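Local coordinates for Co-chaperone DjlA N-terminal domain-containing protein (Porphyromonas gingivalis, PDB 2H5N) that is of unknown function but binds a magnesium ion and belongs to the all-helical TerB family, with a probable kinship to the DjlA co-chaperone N-terminal domain, at residues M48-L53 and K84-S89. Residues are numbered along the deposited sequence; the frame is centred on the assembly and turned at random.
Sequences MRFGIL and KKYVAS
F50 and Y86 form a T-shaped aromatic pair. Y86 turns its ring edge toward one face of F50, with the two planes at 85° and the centroids 5.0 Å apart. The CD1–CE1 side of the Y86 ring does the touching. It lies toward the rim of F50, not over its middle. The closest approach is 3.2 Å, from Y86 CD1 to F50 CE1, and F50 CZ sits 3.6 Å from the same Y86 CD1. The two side chains run past each other in opposite directions. On Y86, CG stands anti to the backbone N (chi1 -157°), which sends the ring out from the helix to the loop.

V87 adds a lighter apolar contact. Its CG2 methyl meets F50 CE1 at 4.2 Å, obliquely to the ring.

The pair joins the loop between helices 37-47 and 54-64 to helix 81-94, within the all-helical TerB fold. F50 is buried there. F13 and Y90 also make edge-to-face pairs with it, and L18 and I21 of helix 15-30 pack on its side chain. M11 and M130 touch Y86. The magnesium site lies away from this contact.

One hydrogen bond crosses the contact. Y86 OH donates to the backbone O of R49 over 3.3 Å. The hydroxyl sits well above the carbonyl plane, 62° out of it. At this length, and off the carbonyl's lone pairs, the bond is probably weak. R49 CB lies 3.5 Å from Y86 OH, but the guanidinium end turns off from helix 81-94, and R49 NE forms a long, weak ion pair with E46.

R49 and F50 are the middle residues of a turn closed by G51 N bonding to M48 O at 2.9 Å. At the backbone angles of G51, a CB would press on the carbonyl O of F50.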
ATOM      1  N   MET A  48      17.061  10.442 -10.952  1.00 26.75           N
ATOM      2  CA  MET A  48      17.593  11.314 -11.973  1.00 27.61           C
ATOM      3  C   MET A  48      19.008  10.914 -12.411  1.00 27.89           C
ATOM      4  O   MET A  48      19.386  11.145 -13.565  1.00 28.67           O
ATOM      5  CB  MET A  48      17.603  12.720 -11.437  1.00 28.02           C
ATOM      6  CG  MET A  48      16.283  13.048 -10.841  1.00 29.80           C
ATOM      7  SD  MET A  48      15.550  14.167 -11.971  1.00 35.17           S
ATOM      8  CE  MET A  48      16.262  15.637 -11.247  1.00 30.30           C
ATOM      9  N   ARG A  49      19.772  10.285 -11.516  1.00 27.52           N
ATOM     10  CA  ARG A  49      21.144   9.886 -11.855  1.00 28.45           C
ATOM     11  C   ARG A  49      21.149   8.841 -12.950  1.00 27.88           C
ATOM     12  O   ARG A  49      22.193   8.545 -13.517  1.00 28.00           O
ATOM     13  CB  ARG A  49      21.886   9.358 -10.644  1.00 28.14           C
ATOM     14  CG  ARG A  49      22.057  10.385  -9.560  1.00 31.67           C
ATOM     15  CD  ARG A  49      23.474  10.690  -9.385  1.00 35.63           C
ATOM     16  NE  ARG A  49      23.662  11.683  -8.341  1.00 39.89           N
ATOM     17  CZ  ARG A  49      24.809  12.309  -8.121  1.00 40.01           C
ATOM     18  NH1 ARG A  49      24.886  13.204  -7.146  1.00 41.42           N
ATOM     19  NH2 ARG A  49      25.874  12.046  -8.878  1.00 39.24           N
ATOM     20  N   PHE A  50      19.971   8.312 -13.254  1.00 27.98           N
ATOM     21  CA  PHE A  50      19.794   7.318 -14.331  1.00 28.19           C
ATOM     22  C   PHE A  50      19.682   7.929 -15.719  1.00 28.16           C
ATOM     23  O   PHE A  50      19.558   7.202 -16.715  1.00 28.48           O
ATOM     24  CB  PHE A  50      18.613   6.402 -14.036  1.00 27.52           C
ATOM     25  CG  PHE A  50      18.924   5.354 -13.009  1.00 28.71           C
ATOM     26  CD1 PHE A  50      19.533   4.169 -13.379  1.00 30.44           C
ATOM     27  CD2 PHE A  50      18.626   5.563 -11.668  1.00 27.83           C
ATOM     28  CE1 PHE A  50      19.810   3.180 -12.430  1.00 29.05           C
ATOM     29  CE2 PHE A  50      18.912   4.603 -10.711  1.00 26.96           C
ATOM     30  CZ  PHE A  50      19.514   3.410 -11.083  1.00 28.76           C
ATOM     31  N   GLY A  51      19.688   9.260 -15.762  1.00 27.65           N
ATOM     32  CA  GLY A  51      19.895   9.999 -16.984  1.00 28.34           C
ATOM     33  C   GLY A  51      18.663  10.580 -17.610  1.00 28.56           C
ATOM     34  O   GLY A  51      18.573  10.695 -18.829  1.00 28.66           O
ATOM     35  N   ILE A  52      17.701  10.947 -16.779  1.00 29.47           N
ATOM     36  CA  ILE A  52      16.473  11.586 -17.278  1.00 30.42           C
ATOM     37  C   ILE A  52      16.351  13.025 -16.788  1.00 30.02           C
ATOM     38  O   ILE A  52      16.938  13.385 -15.768  1.00 29.97           O
ATOM     39  CB  ILE A  52      15.184  10.843 -16.869  1.00 29.78           C
ATOM     40  CG1 ILE A  52      15.038  10.793 -15.334  1.00 30.59           C
ATOM     41  CG2 ILE A  52      15.093   9.518 -17.578  1.00 31.38           C
ATOM     42  CD1 ILE A  52      15.461   9.459 -14.694  1.00 33.18           C
ATOM     43  N   LEU A  53      15.547  13.806 -17.504  1.00 30.75           N
ATOM     44  CA  LEU A  53      15.170  15.156 -17.089  1.00 30.85           C
ATOM     45  C   LEU A  53      14.002  15.147 -16.090  1.00 31.14           C
ATOM     46  O   LEU A  53      13.133  14.266 -16.149  1.00 30.89           O
ATOM     47  CB  LEU A  53      14.849  16.002 -18.319  1.00 31.33           C
ATOM     48  CG  LEU A  53      15.957  16.910 -18.858  1.00 31.71           C
ATOM     49  CD1 LEU A  53      15.563  18.401 -18.729  1.00 33.68           C
ATOM     50  CD2 LEU A  53      17.338  16.634 -18.212  1.00 32.67           C
ATOM     51  N   LYS A  84      23.280  -3.728 -13.407  1.00 21.95           N
ATOM     52  CA  LYS A  84      22.801  -4.346 -12.176  1.00 22.58           C
ATOM     53  C   LYS A  84      23.424  -3.743 -10.903  1.00 22.56           C
ATOM     54  O   LYS A  84      22.727  -3.533  -9.908  1.00 23.63           O
ATOM     55  CB  LYS A  84      23.035  -5.873 -12.197  1.00 21.87           C
ATOM     56  CG  LYS A  84      22.031  -6.602 -13.018  1.00 21.51           C
ATOM     57  CD  LYS A  84      22.256  -8.112 -12.956  1.00 24.22           C
ATOM     58  CE  LYS A  84      21.150  -8.823 -13.692  1.00 24.60           C
ATOM     59  NZ  LYS A  84      20.970 -10.286 -13.255  1.00 25.21           N
ATOM     60  N   LYS A  85      24.729  -3.502 -10.939  1.00 22.49           N
ATOM     61  CA  LYS A  85      25.463  -2.921  -9.824  1.00 23.53           C
ATOM     62  C   LYS A  85      24.945  -1.517  -9.475  1.00 23.24           C
ATOM     63  O   LYS A  85      24.787  -1.147  -8.303  1.00 23.08           O
ATOM     64  CB  LYS A  85      26.971  -2.894 -10.155  1.00 22.75           C
ATOM     65  CG  LYS A  85      27.811  -2.025  -9.251  1.00 24.93           C
ATOM     66  CD  LYS A  85      29.279  -2.046  -9.646  1.00 25.12           C
ATOM     67  CE  LYS A  85      30.111  -1.262  -8.657  1.00 29.83           C
ATOM     68  NZ  LYS A  85      30.400   0.139  -9.101  1.00 31.67           N
ATOM     69  N   TYR A  86      24.676  -0.745 -10.517  1.00 23.64           N
ATOM     70  CA  TYR A  86      24.151   0.585 -10.376  1.00 23.62           C
ATOM     71  C   TYR A  86      22.716   0.528  -9.810  1.00 22.89           C
ATOM     72  O   TYR A  86      22.368   1.262  -8.871  1.00 23.07           O
ATOM     73  CB  TYR A  86      24.140   1.220 -11.749  1.00 23.71           C
ATOM     74  CG  TYR A  86      24.159   2.710 -11.688  1.00 26.36           C
ATOM     75  CD1 TYR A  86      22.996   3.445 -11.932  1.00 26.25           C
ATOM     76  CD2 TYR A  86      25.336   3.401 -11.367  1.00 26.81           C
ATOM     77  CE1 TYR A  86      22.986   4.814 -11.858  1.00 26.42           C
ATOM     78  CE2 TYR A  86      25.337   4.801 -11.304  1.00 27.69           C
ATOM     79  CZ  TYR A  86      24.157   5.487 -11.558  1.00 26.31           C
ATOM     80  OH  TYR A  86      24.132   6.862 -11.522  1.00 29.24           O
ATOM     81  N   VAL A  87      21.888  -0.373 -10.336  1.00 22.05           N
ATOM     82  CA  VAL A  87      20.536  -0.535  -9.765  1.00 20.23           C
ATOM     83  C   VAL A  87      20.580  -0.963  -8.310  1.00 20.12           C
ATOM     84  O   VAL A  87      19.811  -0.425  -7.489  1.00 20.19           O
ATOM     85  CB  VAL A  87      19.633  -1.492 -10.571  1.00 20.64           C
ATOM     86  CG1 VAL A  87      18.244  -1.591  -9.919  1.00 20.57           C
ATOM     87  CG2 VAL A  87      19.483  -0.994 -12.001  1.00 19.51           C
ATOM     88  N   ALA A  88      21.436  -1.943  -7.973  1.00 20.23           N
ATOM     89  CA  ALA A  88      21.609  -2.337  -6.555  1.00 20.33           C
ATOM     90  C   ALA A  88      22.096  -1.174  -5.671  1.00 20.63           C
ATOM     91  O   ALA A  88      21.699  -1.048  -4.509  1.00 20.53           O
ATOM     92  CB  ALA A  88      22.566  -3.542  -6.414  1.00 20.08           C
ATOM     93  N   SER A  89      22.971  -0.332  -6.213  1.00 21.01           N
ATOM     94  CA  SER A  89      23.542   0.762  -5.415  1.00 21.42           C
ATOM     95  C   SER A  89      22.441   1.733  -5.088  1.00 21.10           C
ATOM     96  O   SER A  89      22.326   2.178  -3.957  1.00 22.31           O
ATOM     97  CB  SER A  89      24.741   1.445  -6.115  1.00 20.94           C
ATOM     98  OG  SER A  89      25.697   0.461  -6.480  1.00 20.58           O
TER